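PDB 4XVH: carbohydrate esterase family 2 (CE2) from Chaetomium olivicolor, which probably hydrolyses acetyl esters on xylan or related plant polysaccharides, using an SGNH-type hydrolase domain joined to a jelly-roll beta-sandwich domain. Local coordinates for residues Leu5-Pro10 with Thr186-Asn191; Lys13-Pro18 with Ile90-Ile95; Ile33-Val38 with Ser57-Thr62; Gly40-Asp45 with Arg81-Ala86; Gly124-Phe129 with Leu137-Lys142. All coordinates share one frame; numbering follows the deposited sequence. Where two conformers were deposited one is given.

Contact 1 (Leu5-Pro10 with Thr186-Asn191); sequences LGRVNP and TRYGAN
Tyr188 lays its ring against the backbone of Val8-Asn9-Pro10, and following it outward accounts for most of the contact. Its CB lies 3.7 Å from Asn9 ND2. At CG the nearest neighbour is Asn9 CB. The Asn9 amide is stacked on the ring, the two planes only 12° apart; CG of Asn9 stands anti to its backbone N (chi1 -172°), which sets it 3.7 Å from Tyr188 CD1. Asn9 CA sits over the ring centre, 3.5 Å from the centroid and 13° off the normal, a CH-pi contact. Tyr188 CE2 approaches Val8 O at 3.3 Å. Tyr188 CZ meets Pro10 CD at 3.6 Å. At the tip, Tyr188 OH is 2.9 Å from a water, which accepts a bond from Val8 N. Beside the ring, Arg7 NH1 donates to Arg187 O (3.0 Å), and the same nitrogen also bonds Tyr185 O; the Arg7 guanidinium stands perpendicular to the Tyr188 ring. The Asn9 amide is held in turn by Ala11 N and Asp192. The loop between strands 3-5 and 14-15 of the N-terminal domain thus meets the loop between helix 181-184 and strand 207-211 of the hydrolase domain, with Arg7 packed on Ser157 and Val159 of strand 155-160.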
# COMPACT_ATOMS: atom_id res chain seq x y z
N LEU A 5 -2.08 2.18 -12.98
CA LEU A 5 -1.27 1.50 -12.00
C LEU A 5 -2.09 1.18 -10.76
O LEU A 5 -2.81 2.03 -10.25
CB LEU A 5 -0.07 2.38 -11.63
CG LEU A 5 0.72 2.85 -12.85
CD1 LEU A 5 1.86 3.81 -12.47
CD2 LEU A 5 1.27 1.63 -13.57
N GLY A 6 -1.98 -0.06 -10.28
CA GLY A 6 -2.69 -0.44 -9.07
C GLY A 6 -4.15 -0.74 -9.36
O GLY A 6 -4.56 -0.82 -10.52
N ARG A 7 -4.94 -0.89 -8.29
CA ARG A 7 -6.32 -1.28 -8.44
C ARG A 7 -7.16 -0.02 -8.67
O ARG A 7 -7.39 0.75 -7.73
CB ARG A 7 -6.79 -2.05 -7.21
CG ARG A 7 -8.23 -2.58 -7.29
CD ARG A 7 -8.64 -3.22 -5.97
NE ARG A 7 -7.94 -4.49 -5.73
CZ ARG A 7 -8.32 -5.35 -4.79
NH1 ARG A 7 -9.38 -5.04 -4.02
NH2 ARG A 7 -7.68 -6.52 -4.62
N VAL A 8 -7.57 0.21 -9.92
CA VAL A 8 -8.34 1.41 -10.28
C VAL A 8 -9.59 1.01 -11.02
O VAL A 8 -9.52 0.36 -12.06
CB VAL A 8 -7.51 2.39 -11.12
CG1 VAL A 8 -8.36 3.62 -11.56
CG2 VAL A 8 -6.27 2.85 -10.33
N ASN A 9 -10.75 1.38 -10.48
CA ASN A 9 -12.01 1.04 -11.12
C ASN A 9 -12.13 1.81 -12.43
O ASN A 9 -12.22 3.02 -12.43
CB ASN A 9 -13.18 1.37 -10.19
CG ASN A 9 -14.52 0.88 -10.70
OD1 ASN A 9 -14.70 0.55 -11.88
ND2 ASN A 9 -15.50 0.86 -9.79
N PRO A 10 -12.13 1.10 -13.58
CA PRO A 10 -12.21 1.83 -14.85
C PRO A 10 -13.56 2.53 -15.06
O PRO A 10 -13.62 3.39 -15.93
CB PRO A 10 -11.99 0.75 -15.90
CG PRO A 10 -12.43 -0.53 -15.25
CD PRO A 10 -12.10 -0.37 -13.77
N THR A 186 -12.32 -6.62 -0.98
CA THR A 186 -13.26 -7.05 -2.04
C THR A 186 -13.75 -5.88 -2.90
O THR A 186 -14.50 -6.08 -3.86
CB THR A 186 -14.54 -7.74 -1.48
OG1 THR A 186 -15.33 -6.78 -0.77
CG2 THR A 186 -14.19 -8.91 -0.56
N ARG A 187 -13.32 -4.67 -2.56
CA ARG A 187 -13.85 -3.48 -3.22
C ARG A 187 -12.95 -3.02 -4.34
O ARG A 187 -11.75 -3.19 -4.23
CB ARG A 187 -14.02 -2.34 -2.19
CG ARG A 187 -15.02 -2.65 -1.09
CD ARG A 187 -15.05 -1.50 -0.08
NE ARG A 187 -16.13 -1.68 0.89
CZ ARG A 187 -16.48 -0.76 1.77
NH1 ARG A 187 -15.84 0.42 1.79
NH2 ARG A 187 -17.46 -1.00 2.62
N TYR A 188 -13.50 -2.42 -5.39
CA TYR A 188 -12.66 -1.91 -6.48
C TYR A 188 -11.91 -0.69 -5.96
O TYR A 188 -10.74 -0.78 -5.62
CB TYR A 188 -13.46 -1.51 -7.73
CG TYR A 188 -12.70 -1.88 -9.00
CD1 TYR A 188 -13.31 -2.57 -10.04
CD2 TYR A 188 -11.31 -1.69 -9.05
CE1 TYR A 188 -12.58 -2.94 -11.18
CE2 TYR A 188 -10.58 -2.07 -10.16
CZ TYR A 188 -11.22 -2.68 -11.22
OH TYR A 188 -10.45 -3.06 -12.30
N GLY A 189 -12.59 0.46 -5.92
CA GLY A 189 -12.04 1.61 -5.21
C GLY A 189 -12.42 1.46 -3.75
O GLY A 189 -13.38 0.74 -3.44
N ALA A 190 -11.69 2.13 -2.87
CA ALA A 190 -11.87 1.93 -1.43
C ALA A 190 -13.27 2.18 -0.93
O ALA A 190 -13.67 1.56 0.06
CB ALA A 190 -10.91 2.81 -0.64
N ASN A 191 -14.02 3.09 -1.55
CA ASN A 191 -15.38 3.36 -1.07
C ASN A 191 -16.43 2.78 -1.99
O ASN A 191 -17.58 3.14 -1.89
CB ASN A 191 -15.62 4.85 -0.91
CG ASN A 191 -14.67 5.50 0.05
OD1 ASN A 191 -14.02 6.48 -0.28
ND2 ASN A 191 -14.58 4.96 1.25
O HOH W 1 -7.69 -2.44 -11.77

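Contact 2 (Lys13-Pro18 with Ile90-Ile95); sequences KELSWP and IFLGNI
Glu14 lies over one face of the Phe91 ring, its carboxylate stacked on the ring with the planes 17° apart. CG of Glu14 stands anti to its backbone N (chi1 -180°) and makes a CH-pi contact 3.8 Å from the ring centroid, offset toward the rim. Farther out, Glu14 CD reaches Phe91 CZ at 3.4 Å, and OE2 is hydrogen-bonded to Ser89 OG. An alanine at Glu14 would probably leave much of this ring face without its cover and Ser89 without its carboxylate partner. On the other face of the sheet Leu15 crosses Leu92 obliquely, CD1 to CD1 at 3.9 Å, and Leu15 CB is 4.5 Å from Ile90 CB. Antiparallel bonds run between the two layers: Leu15 N gives to Ile90 O at 2.8 Å, Ile90 N returns a weak bond to Leu15 O, and Leu92 N gives to Lys13 O at 3.0 Å. The short strand 14-15 thereby edges the four-stranded sheet of the jelly-roll domain. Lys13 NZ bonds Gly93 O at 3.0 Å from well above the carbonyl plane. The chemistry is split: a hydroxyl meets the Glu14 acid, a main-chain carbonyl the Lys13 ammonium, and the Leu15 face is aliphatic.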
# COMPACT_ATOMS: atom_id res chain seq x y z
N LYS A 13 -12.43 5.79 -12.79
CA LYS A 13 -11.08 6.31 -12.90
C LYS A 13 -10.63 7.05 -11.63
O LYS A 13 -9.83 8.01 -11.68
CB LYS A 13 -10.96 7.23 -14.12
CG LYS A 13 -11.14 6.46 -15.43
CD LYS A 13 -10.61 7.22 -16.65
CE LYS A 13 -11.39 8.48 -16.92
NZ LYS A 13 -10.88 9.18 -18.16
N GLU A 14 -11.10 6.55 -10.49
CA GLU A 14 -10.73 7.10 -9.19
C GLU A 14 -9.42 6.52 -8.69
O GLU A 14 -9.28 5.30 -8.55
CB GLU A 14 -11.83 6.86 -8.15
CG GLU A 14 -11.52 7.42 -6.75
CD GLU A 14 -12.57 6.99 -5.72
OE1 GLU A 14 -13.31 6.03 -5.99
OE2 GLU A 14 -12.67 7.65 -4.66
N LEU A 15 -8.47 7.40 -8.44
CA LEU A 15 -7.26 7.02 -7.73
C LEU A 15 -7.59 7.01 -6.25
O LEU A 15 -7.58 8.05 -5.58
CB LEU A 15 -6.12 7.97 -8.04
CG LEU A 15 -5.83 8.12 -9.54
CD1 LEU A 15 -4.62 9.05 -9.65
CD2 LEU A 15 -5.55 6.76 -10.23
N SER A 16 -7.92 5.83 -5.76
CA SER A 16 -8.43 5.65 -4.41
C SER A 16 -7.38 5.01 -3.51
O SER A 16 -6.94 5.60 -2.53
CB SER A 16 -9.69 4.79 -4.43
OG SER A 16 -10.13 4.55 -3.12
N TRP A 17 -6.96 3.78 -3.81
CA TRP A 17 -5.93 3.13 -3.00
C TRP A 17 -4.57 3.86 -3.10
O TRP A 17 -4.28 4.54 -4.09
CB TRP A 17 -5.79 1.66 -3.43
CG TRP A 17 -7.03 0.84 -3.19
CD1 TRP A 17 -7.87 0.32 -4.14
CD2 TRP A 17 -7.61 0.50 -1.91
NE1 TRP A 17 -8.92 -0.35 -3.53
CE2 TRP A 17 -8.78 -0.25 -2.16
CE3 TRP A 17 -7.25 0.77 -0.57
CZ2 TRP A 17 -9.58 -0.76 -1.13
CZ3 TRP A 17 -8.06 0.26 0.45
CH2 TRP A 17 -9.20 -0.50 0.16
N PRO A 18 -3.73 3.73 -2.06
CA PRO A 18 -2.37 4.28 -2.12
C PRO A 18 -1.61 3.68 -3.28
O PRO A 18 -1.81 2.50 -3.60
CB PRO A 18 -1.74 3.83 -0.79
CG PRO A 18 -2.91 3.56 0.13
CD PRO A 18 -3.96 2.99 -0.81
N ILE A 90 -8.60 11.23 -5.84
CA ILE A 90 -8.56 12.02 -7.07
C ILE A 90 -9.32 11.29 -8.17
O ILE A 90 -9.09 10.10 -8.40
CB ILE A 90 -7.10 12.30 -7.54
CG1 ILE A 90 -6.35 13.09 -6.46
CG2 ILE A 90 -7.14 13.07 -8.86
CD1 ILE A 90 -4.81 12.98 -6.54
N PHE A 91 -10.26 11.97 -8.82
CA PHE A 91 -10.93 11.35 -9.97
C PHE A 91 -10.30 11.88 -11.26
O PHE A 91 -10.36 13.08 -11.52
CB PHE A 91 -12.43 11.62 -9.94
CG PHE A 91 -13.17 10.89 -8.83
CD1 PHE A 91 -13.11 11.35 -7.52
CD2 PHE A 91 -13.94 9.77 -9.11
CE1 PHE A 91 -13.80 10.68 -6.49
CE2 PHE A 91 -14.64 9.10 -8.10
CZ PHE A 91 -14.57 9.56 -6.80
N LEU A 92 -9.69 10.99 -12.04
CA LEU A 92 -8.95 11.40 -13.23
C LEU A 92 -9.89 11.72 -14.38
O LEU A 92 -10.96 11.11 -14.52
CB LEU A 92 -7.96 10.32 -13.66
CG LEU A 92 -6.74 10.14 -12.73
CD1 LEU A 92 -5.73 9.23 -13.37
CD2 LEU A 92 -6.09 11.49 -12.46
N GLY A 93 -9.47 12.68 -15.21
CA GLY A 93 -10.14 13.00 -16.46
C GLY A 93 -9.36 12.45 -17.65
O GLY A 93 -8.87 11.32 -17.61
N ASN A 94 -9.25 13.24 -18.71
CA ASN A 94 -8.47 12.80 -19.86
C ASN A 94 -7.02 13.31 -19.86
O ASN A 94 -6.72 14.37 -19.33
CB ASN A 94 -9.17 13.23 -21.14
CG ASN A 94 -10.48 12.49 -21.33
OD1 ASN A 94 -10.58 11.29 -21.09
ND2 ASN A 94 -11.50 13.22 -21.83
N ILE A 95 -6.14 12.52 -20.47
CA ILE A 95 -4.74 12.86 -20.55
C ILE A 95 -4.42 13.37 -21.94
O ILE A 95 -4.78 12.74 -22.93
CB ILE A 95 -3.86 11.66 -20.23
CG1 ILE A 95 -4.26 11.13 -18.84
CG2 ILE A 95 -2.38 12.06 -20.33
CD1 ILE A 95 -3.34 10.08 -18.24

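Contact 3 (Ile33-Val38 with Ser57-Thr62); sequences IGIASV and SDFAGT
Ile35 CD1 touches the ring of Phe59 at CD1, 3.8 Å away, and also lies 4.0 Å from Phe59 CB; the two side chains cross at about a right angle. CG1 of Ile35 is anti to its own carbonyl carbon (chi1 -69°), and the extended chi2 (-174°) carries CD1 out to Phe59. Val38 adds a looser touch, CG2 to Phe59 CD2 at 4.4 Å. The polar part of this first shell is one backbone bond, Ile35 N to Thr62 O, 3.2 Å long with an N-H...O angle of 162°. Beside it a water lies 3.2 Å from Gly61 O and, more weakly placed, near Ile35 O. Between the two contact residues of strand 31-40 the chain turns a corner: Ala36 and Ser37 both face Phe91, a classic beta bulge that interrupts this strand of the jelly-roll sheet. Ile35 and Val38, lying before and after it, thus both point toward the 57-62 loop. In the next shell Ile90 of strand 88-97 packs on both Ile35 and Phe59, and Ile64 of strand 63-65 does the same. Asn42 also touches Phe59. The outer part of the loop, Ala60 to Thr62, is poorly ordered, whereas backbone bonds from Gly34 and Ala36 to strand 88-97 hold the other partner.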
# COMPACT_ATOMS: atom_id res chain seq x y z
N ILE A 33 -2.32 15.66 -17.23
CA ILE A 33 -3.22 14.66 -16.68
C ILE A 33 -4.43 15.37 -16.14
O ILE A 33 -4.38 15.93 -15.07
CB ILE A 33 -2.56 13.84 -15.58
CG1 ILE A 33 -1.26 13.23 -16.09
CG2 ILE A 33 -3.51 12.76 -15.09
CD1 ILE A 33 -0.37 12.74 -14.99
N GLY A 34 -5.52 15.37 -16.90
CA GLY A 34 -6.72 16.06 -16.47
C GLY A 34 -7.26 15.49 -15.17
O GLY A 34 -7.09 14.32 -14.87
N ILE A 35 -7.92 16.34 -14.40
CA ILE A 35 -8.56 15.91 -13.17
C ILE A 35 -10.04 16.24 -13.24
O ILE A 35 -10.42 17.39 -13.41
CB ILE A 35 -7.92 16.58 -11.94
CG1 ILE A 35 -6.50 16.03 -11.76
CG2 ILE A 35 -8.78 16.38 -10.68
CD1 ILE A 35 -5.80 16.50 -10.50
N ALA A 36 -10.87 15.21 -13.13
CA ALA A 36 -12.30 15.39 -13.19
C ALA A 36 -12.79 16.02 -11.90
O ALA A 36 -13.55 16.98 -11.92
CB ALA A 36 -12.99 14.05 -13.46
N SER A 37 -12.32 15.50 -10.77
CA SER A 37 -12.70 16.07 -9.49
C SER A 37 -11.73 15.62 -8.43
O SER A 37 -11.05 14.60 -8.58
CB SER A 37 -14.12 15.66 -9.10
OG SER A 37 -14.18 14.34 -8.58
N VAL A 38 -11.66 16.37 -7.35
CA VAL A 38 -10.81 15.93 -6.26
C VAL A 38 -11.59 16.12 -4.96
O VAL A 38 -12.38 17.05 -4.84
CB VAL A 38 -9.44 16.67 -6.27
CG1 VAL A 38 -9.63 18.15 -6.37
CG2 VAL A 38 -8.66 16.33 -5.06
N SER A 57 0.61 18.27 -3.80
CA SER A 57 -0.47 18.05 -2.85
C SER A 57 -1.56 19.10 -2.99
O SER A 57 -2.57 19.05 -2.30
CB SER A 57 0.03 18.03 -1.40
OG SER A 57 0.53 19.29 -1.01
N ASP A 58 -1.37 20.03 -3.92
CA ASP A 58 -2.40 20.99 -4.26
C ASP A 58 -2.78 20.85 -5.72
O ASP A 58 -1.93 20.92 -6.60
CB ASP A 58 -1.95 22.41 -3.97
CG ASP A 58 -2.36 22.87 -2.59
OD1 ASP A 58 -2.40 22.01 -1.67
OD2 ASP A 58 -2.66 24.08 -2.43
N PHE A 59 -4.05 20.59 -5.96
CA PHE A 59 -4.56 20.43 -7.30
C PHE A 59 -5.57 21.53 -7.53
O PHE A 59 -6.78 21.35 -7.29
CB PHE A 59 -5.17 19.05 -7.48
CG PHE A 59 -4.32 17.95 -6.92
CD1 PHE A 59 -3.39 17.31 -7.71
CD2 PHE A 59 -4.43 17.60 -5.59
CE1 PHE A 59 -2.59 16.31 -7.19
CE2 PHE A 59 -3.63 16.61 -5.06
CZ PHE A 59 -2.71 15.96 -5.87
N ALA A 60 -5.06 22.68 -7.96
CA ALA A 60 -5.88 23.90 -8.05
C ALA A 60 -7.13 23.65 -8.88
O ALA A 60 -8.25 23.65 -8.37
CB ALA A 60 -5.06 25.03 -8.64
N GLY A 61 -6.92 23.41 -10.17
CA GLY A 61 -8.06 23.09 -10.98
C GLY A 61 -7.94 22.12 -12.10
O GLY A 61 -8.42 21.01 -12.04
N THR A 62 -7.30 22.55 -13.17
CA THR A 62 -7.44 21.85 -14.42
C THR A 62 -6.90 20.41 -14.42
O THR A 62 -7.59 19.47 -14.86
CB THR A 62 -6.79 22.68 -15.56
OG1 THR A 62 -7.42 23.95 -15.71
CG2 THR A 62 -6.83 21.95 -16.91
O HOH W 2 -11.07 19.67 -10.96

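Contact 4 (Gly40-Asp45 with Arg81-Ala86); sequences GTNSVD and RRSEPA. With PEU (2,5,8,11,14,17,20,23,26,29,32,35,38,41,44,47,50,53,56,59,62,65,68,71,74,77,80-heptacosaoxadooctacontan-82-ol), chain C.
Arg82 and Arg81 reach into the 40-45 segment from neighbouring positions, and around them the packing is tight. Arg82 NH1 forms a salt bridge with Asp45 OD1, 3.0 Å long, met on the syn side of the carboxylate and near the guanidinium plane; the two planes are 47° apart. Arg82 CD comes within 3.2 Å of Asp45 OD1, and the bend at chi3 (60°) turns NE toward Ser43 OG, to which it gives a weak bond. That hydroxyl is also bonded to Ala135 O, and Arg82 N bonds Ser43 O at 2.9 Å. Val44 pairs with Arg81 as an antiparallel non-hydrogen-bonded pair, CA to CA 4.3 Å, where strands 44-48 and 73-81 of the jelly-roll domain meet. Arg81 NH1 donates to Asn42 OD1 at 2.8 Å, and Ser43 N to Ser83 OG at 3.1 Å. Toward Ala86 direct contacts give way to water: one molecule lies among Thr41 O, Glu84 O and Ser83 OG, 2.8 Å from the last. Beyond it Ala86 borders the bound polyether, its O 3.7 Å from OAH, in a pocket shared with Ser118 and His306 of the hydrolase domain. Two arginines are thus buried among oxygens. The charge of Arg82 is probably balanced by two carboxylates, Asp45 and Asp126, that of Arg81 only partly offset by the Asn42 amide and by carbonyls such as Ser16 O at NE.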
# COMPACT_ATOMS: atom_id res chain seq x y z
N GLY A 40 -11.29 15.90 -0.54
CA GLY A 40 -10.43 15.87 0.64
C GLY A 40 -9.02 16.27 0.31
O GLY A 40 -8.80 17.16 -0.53
N THR A 41 -8.04 15.64 0.95
CA THR A 41 -6.67 16.03 0.69
C THR A 41 -5.93 14.82 0.12
O THR A 41 -6.32 13.68 0.35
CB THR A 41 -5.94 16.58 1.96
OG1 THR A 41 -6.10 15.65 3.04
CG2 THR A 41 -6.46 17.97 2.39
N ASN A 42 -4.91 15.10 -0.68
CA ASN A 42 -4.22 14.07 -1.46
C ASN A 42 -2.80 14.50 -1.68
O ASN A 42 -2.51 15.70 -1.61
CB ASN A 42 -4.88 13.88 -2.83
CG ASN A 42 -6.33 13.51 -2.73
OD1 ASN A 42 -6.68 12.34 -2.58
ND2 ASN A 42 -7.20 14.52 -2.76
N SER A 43 -1.91 13.56 -2.00
CA SER A 43 -0.63 13.99 -2.59
C SER A 43 -0.18 12.90 -3.52
O SER A 43 -0.55 11.74 -3.36
CB SER A 43 0.44 14.29 -1.54
OG SER A 43 0.84 13.14 -0.84
N VAL A 44 0.59 13.29 -4.52
CA VAL A 44 1.05 12.38 -5.54
C VAL A 44 2.50 12.68 -5.80
O VAL A 44 2.96 13.83 -5.56
CB VAL A 44 0.25 12.54 -6.88
CG1 VAL A 44 -1.24 12.27 -6.70
CG2 VAL A 44 0.49 13.95 -7.45
N ASP A 45 3.21 11.67 -6.28
CA ASP A 45 4.53 11.81 -6.90
C ASP A 45 4.35 11.89 -8.41
O ASP A 45 3.70 11.02 -8.98
CB ASP A 45 5.42 10.61 -6.60
CG ASP A 45 6.07 10.67 -5.24
OD1 ASP A 45 5.89 11.67 -4.51
OD2 ASP A 45 6.80 9.70 -4.93
N ARG A 81 -0.09 7.95 -6.43
CA ARG A 81 -0.63 8.46 -5.20
C ARG A 81 0.27 8.12 -4.03
O ARG A 81 0.58 7.00 -3.83
CB ARG A 81 -1.98 7.83 -4.91
CG ARG A 81 -3.17 8.72 -4.97
CD ARG A 81 -4.43 7.90 -4.92
NE ARG A 81 -5.13 7.78 -3.66
CZ ARG A 81 -5.61 8.77 -2.96
NH1 ARG A 81 -5.36 9.99 -3.29
NH2 ARG A 81 -6.29 8.53 -1.89
N ARG A 82 0.57 9.10 -3.23
CA ARG A 82 1.34 8.89 -2.01
C ARG A 82 0.43 8.52 -0.83
O ARG A 82 0.88 7.88 0.14
CB ARG A 82 2.09 10.18 -1.63
CG ARG A 82 3.16 10.62 -2.62
CD ARG A 82 3.44 12.10 -2.49
NE ARG A 82 3.92 12.50 -1.17
CZ ARG A 82 5.19 12.43 -0.76
NH1 ARG A 82 6.15 11.97 -1.57
NH2 ARG A 82 5.53 12.85 0.46
N SER A 83 -0.83 8.97 -0.89
CA SER A 83 -1.72 9.00 0.26
C SER A 83 -2.89 8.04 0.14
O SER A 83 -2.97 7.25 -0.81
CB SER A 83 -2.25 10.44 0.49
OG SER A 83 -2.90 10.92 -0.68
N GLU A 84 -3.84 8.13 1.08
CA GLU A 84 -4.82 7.04 1.23
C GLU A 84 -6.27 7.53 1.19
O GLU A 84 -6.54 8.72 1.35
CB GLU A 84 -4.55 6.30 2.56
CG GLU A 84 -4.90 7.18 3.78
CD GLU A 84 -4.66 6.45 5.10
OE1 GLU A 84 -5.38 5.44 5.35
OE2 GLU A 84 -3.74 6.87 5.84
N PRO A 85 -7.21 6.61 0.99
CA PRO A 85 -8.61 7.02 0.82
C PRO A 85 -9.18 7.80 2.00
O PRO A 85 -10.05 8.65 1.79
CB PRO A 85 -9.37 5.69 0.65
CG PRO A 85 -8.35 4.63 0.56
CD PRO A 85 -6.99 5.20 0.63
N ALA A 86 -8.68 7.53 3.20
CA ALA A 86 -9.26 8.15 4.38
C ALA A 86 -9.14 9.67 4.32
O ALA A 86 -9.95 10.36 4.92
CB ALA A 86 -8.58 7.64 5.67
CAA PEU C . -12.91 12.90 3.30
OAB PEU C . -12.63 13.03 4.71
CAC PEU C . -13.82 12.76 5.55
CAD PEU C . -13.73 12.86 7.12
OAE PEU C . -13.35 14.18 7.60
CAF PEU C . -12.01 14.59 7.20
CAG PEU C . -10.75 13.98 7.82
OAH PEU C . -10.59 12.55 7.78
CAI PEU C . -9.27 12.16 8.26
CAJ PEU C . -9.14 10.65 8.50
OAK PEU C . -7.79 10.31 8.92
CAL PEU C . -7.81 9.02 9.56
CAM PEU C . -6.44 8.56 10.06
OAN PEU C . -6.76 7.40 10.85
CAO PEU C . -5.63 6.82 11.55
CAP PEU C . -6.40 6.08 12.62
OAQ PEU C . -5.87 5.28 13.70
CAR PEU C . -4.87 5.87 14.59
CAS PEU C . -3.39 6.02 14.15
OAT PEU C . -2.70 4.73 13.89
CAU PEU C . -3.24 3.90 12.81
CAV PEU C . -2.47 2.58 12.66
OAW PEU C . -2.89 1.69 11.59
O HOH W 3 -5.58 10.93 -0.01

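Contact 5 (Gly124-Phe129 with Leu137-Lys142); sequences GLDGTF and LEDNPK
Asp126 and Asp139 bring their carboxylates together, OD1 of Asp126 only 2.7 Å from OD2 of Asp139 with the planes 73° apart, so one of the acids probably holds a proton. Arg82 lies against the pair: its NH2 forms a salt bridge with Asp126 OD2, and a long, weak ion pair reaches Asp139. An alanine at Asp126 would probably leave Arg82 NH2 without its carboxylate mate, with Asp45 still at NH1, and Asp139 OD2 without the oxygen it faces. Through a water, Asp126 OD2 is weakly linked to Lys142 NZ. The backbone contributes one cross-bond, Asp126 N to Leu137 O, 3.0 Å long and in the carbonyl plane. Asp126 sits in a type I beta turn from Gly124 to Gly127, closed by Gly127 N to Gly124 O at 2.9 Å, in the loop between helices 118-121 and 144-151 of the SGNH-type hydrolase domain. Apolar contacts flank it. Leu125 CD1 lies 3.8 Å from Lys142 CB, and the residue also packs on Ala309 and His312 of helix 309-327. Leu137 CD1 meets Gly127 CA at 4.2 Å.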
# COMPACT_ATOMS: atom_id res chain seq x y z
N GLY A 124 2.63 9.00 7.78
CA GLY A 124 3.65 9.71 8.57
C GLY A 124 5.09 9.53 8.13
O GLY A 124 6.02 10.02 8.80
N LEU A 125 5.29 8.87 6.98
CA LEU A 125 6.63 8.42 6.57
C LEU A 125 7.61 9.60 6.40
O LEU A 125 8.76 9.53 6.84
CB LEU A 125 6.51 7.61 5.27
CG LEU A 125 7.71 6.77 4.82
CD1 LEU A 125 7.24 5.65 3.85
CD2 LEU A 125 8.83 7.64 4.16
N ASP A 126 7.15 10.68 5.76
CA ASP A 126 8.02 11.83 5.51
C ASP A 126 8.06 12.75 6.72
O ASP A 126 8.71 13.80 6.67
CB ASP A 126 7.53 12.64 4.29
CG ASP A 126 7.87 11.98 2.95
OD1 ASP A 126 8.24 10.81 2.92
OD2 ASP A 126 7.75 12.64 1.89
N GLY A 127 7.30 12.43 7.77
CA GLY A 127 7.18 13.38 8.87
C GLY A 127 8.37 13.27 9.83
O GLY A 127 8.99 12.22 9.93
N THR A 128 8.69 14.37 10.50
CA THR A 128 9.70 14.36 11.55
C THR A 128 8.96 14.29 12.89
O THR A 128 8.19 15.21 13.19
CB THR A 128 10.56 15.65 11.52
OG1 THR A 128 11.07 15.89 10.20
CG2 THR A 128 11.72 15.56 12.53
N PHE A 129 9.13 13.23 13.67
CA PHE A 129 8.42 13.18 14.95
C PHE A 129 8.88 14.34 15.84
O PHE A 129 10.06 14.66 15.84
CB PHE A 129 8.65 11.84 15.67
CG PHE A 129 7.85 11.70 16.94
CD1 PHE A 129 8.34 12.20 18.14
CD2 PHE A 129 6.62 11.07 16.93
CE1 PHE A 129 7.61 12.07 19.30
CE2 PHE A 129 5.89 10.94 18.09
CZ PHE A 129 6.38 11.45 19.27
N LEU A 137 2.30 14.24 3.94
CA LEU A 137 3.41 13.55 4.62
C LEU A 137 3.40 12.04 4.38
O LEU A 137 4.40 11.35 4.63
CB LEU A 137 3.38 13.83 6.12
CG LEU A 137 3.77 15.29 6.47
CD1 LEU A 137 3.75 15.54 7.97
CD2 LEU A 137 5.17 15.65 5.92
N GLU A 138 2.27 11.51 3.93
CA GLU A 138 2.21 10.11 3.58
C GLU A 138 3.07 9.88 2.35
O GLU A 138 3.15 10.75 1.48
CB GLU A 138 0.75 9.67 3.35
CG GLU A 138 -0.06 9.86 4.61
CD GLU A 138 -1.36 9.08 4.56
OE1 GLU A 138 -1.93 9.02 3.44
OE2 GLU A 138 -1.78 8.54 5.63
N ASP A 139 3.68 8.71 2.23
CA ASP A 139 4.60 8.50 1.11
C ASP A 139 4.61 7.04 0.69
O ASP A 139 5.59 6.33 0.92
CB ASP A 139 6.02 8.97 1.49
CG ASP A 139 6.93 9.19 0.28
OD1 ASP A 139 6.63 8.63 -0.80
OD2 ASP A 139 7.96 9.92 0.41
N ASN A 140 3.51 6.58 0.09
CA ASN A 140 3.41 5.18 -0.28
C ASN A 140 4.58 4.73 -1.15
O ASN A 140 5.02 3.61 -1.00
CB ASN A 140 2.07 4.88 -1.00
CG ASN A 140 1.86 3.38 -1.26
OD1 ASN A 140 1.87 2.93 -2.42
ND2 ASN A 140 1.71 2.60 -0.17
N PRO A 141 5.08 5.59 -2.08
CA PRO A 141 6.19 5.10 -2.94
C PRO A 141 7.48 4.78 -2.17
O PRO A 141 8.41 4.18 -2.77
CB PRO A 141 6.43 6.26 -3.91
CG PRO A 141 5.07 6.95 -4.04
CD PRO A 141 4.46 6.83 -2.63
N LYS A 142 7.57 5.19 -0.90
CA LYS A 142 8.77 4.88 -0.11
C LYS A 142 8.55 3.77 0.91
O LYS A 142 9.42 3.53 1.75
CB LYS A 142 9.28 6.12 0.62
CG LYS A 142 9.92 7.16 -0.34
CD LYS A 142 10.77 8.19 0.45
CE LYS A 142 11.54 9.10 -0.51
NZ LYS A 142 12.42 10.08 0.26
O HOH W 4 10.93 11.91 0.98

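How the contacts relate
From the N terminus, 5-10 opens the longest loop, closed by contact 1 only at 186-191, and the other four contacts nest inside it. Contact 2 closes the loop from 13-18 to 90-95, with contacts 3 and 4 nested within. Those two cross, their segments alternating as 33-38, 40-45, 57-62, 81-86, which weaves strand 31-40 and the start of 44-48 together with the loops 57-62 and 81-86; Phe59 of contact 3 touches Val44 of contact 4. Contact 5 follows in series after contacts 2, 3 and 4, inside the hydrolase domain. Among the links between the domains are contact 1, tied to contact 2 by Trp17 NE1 to Tyr188 O, and the meeting of contacts 4 and 5, where Ser83 packs on Glu138.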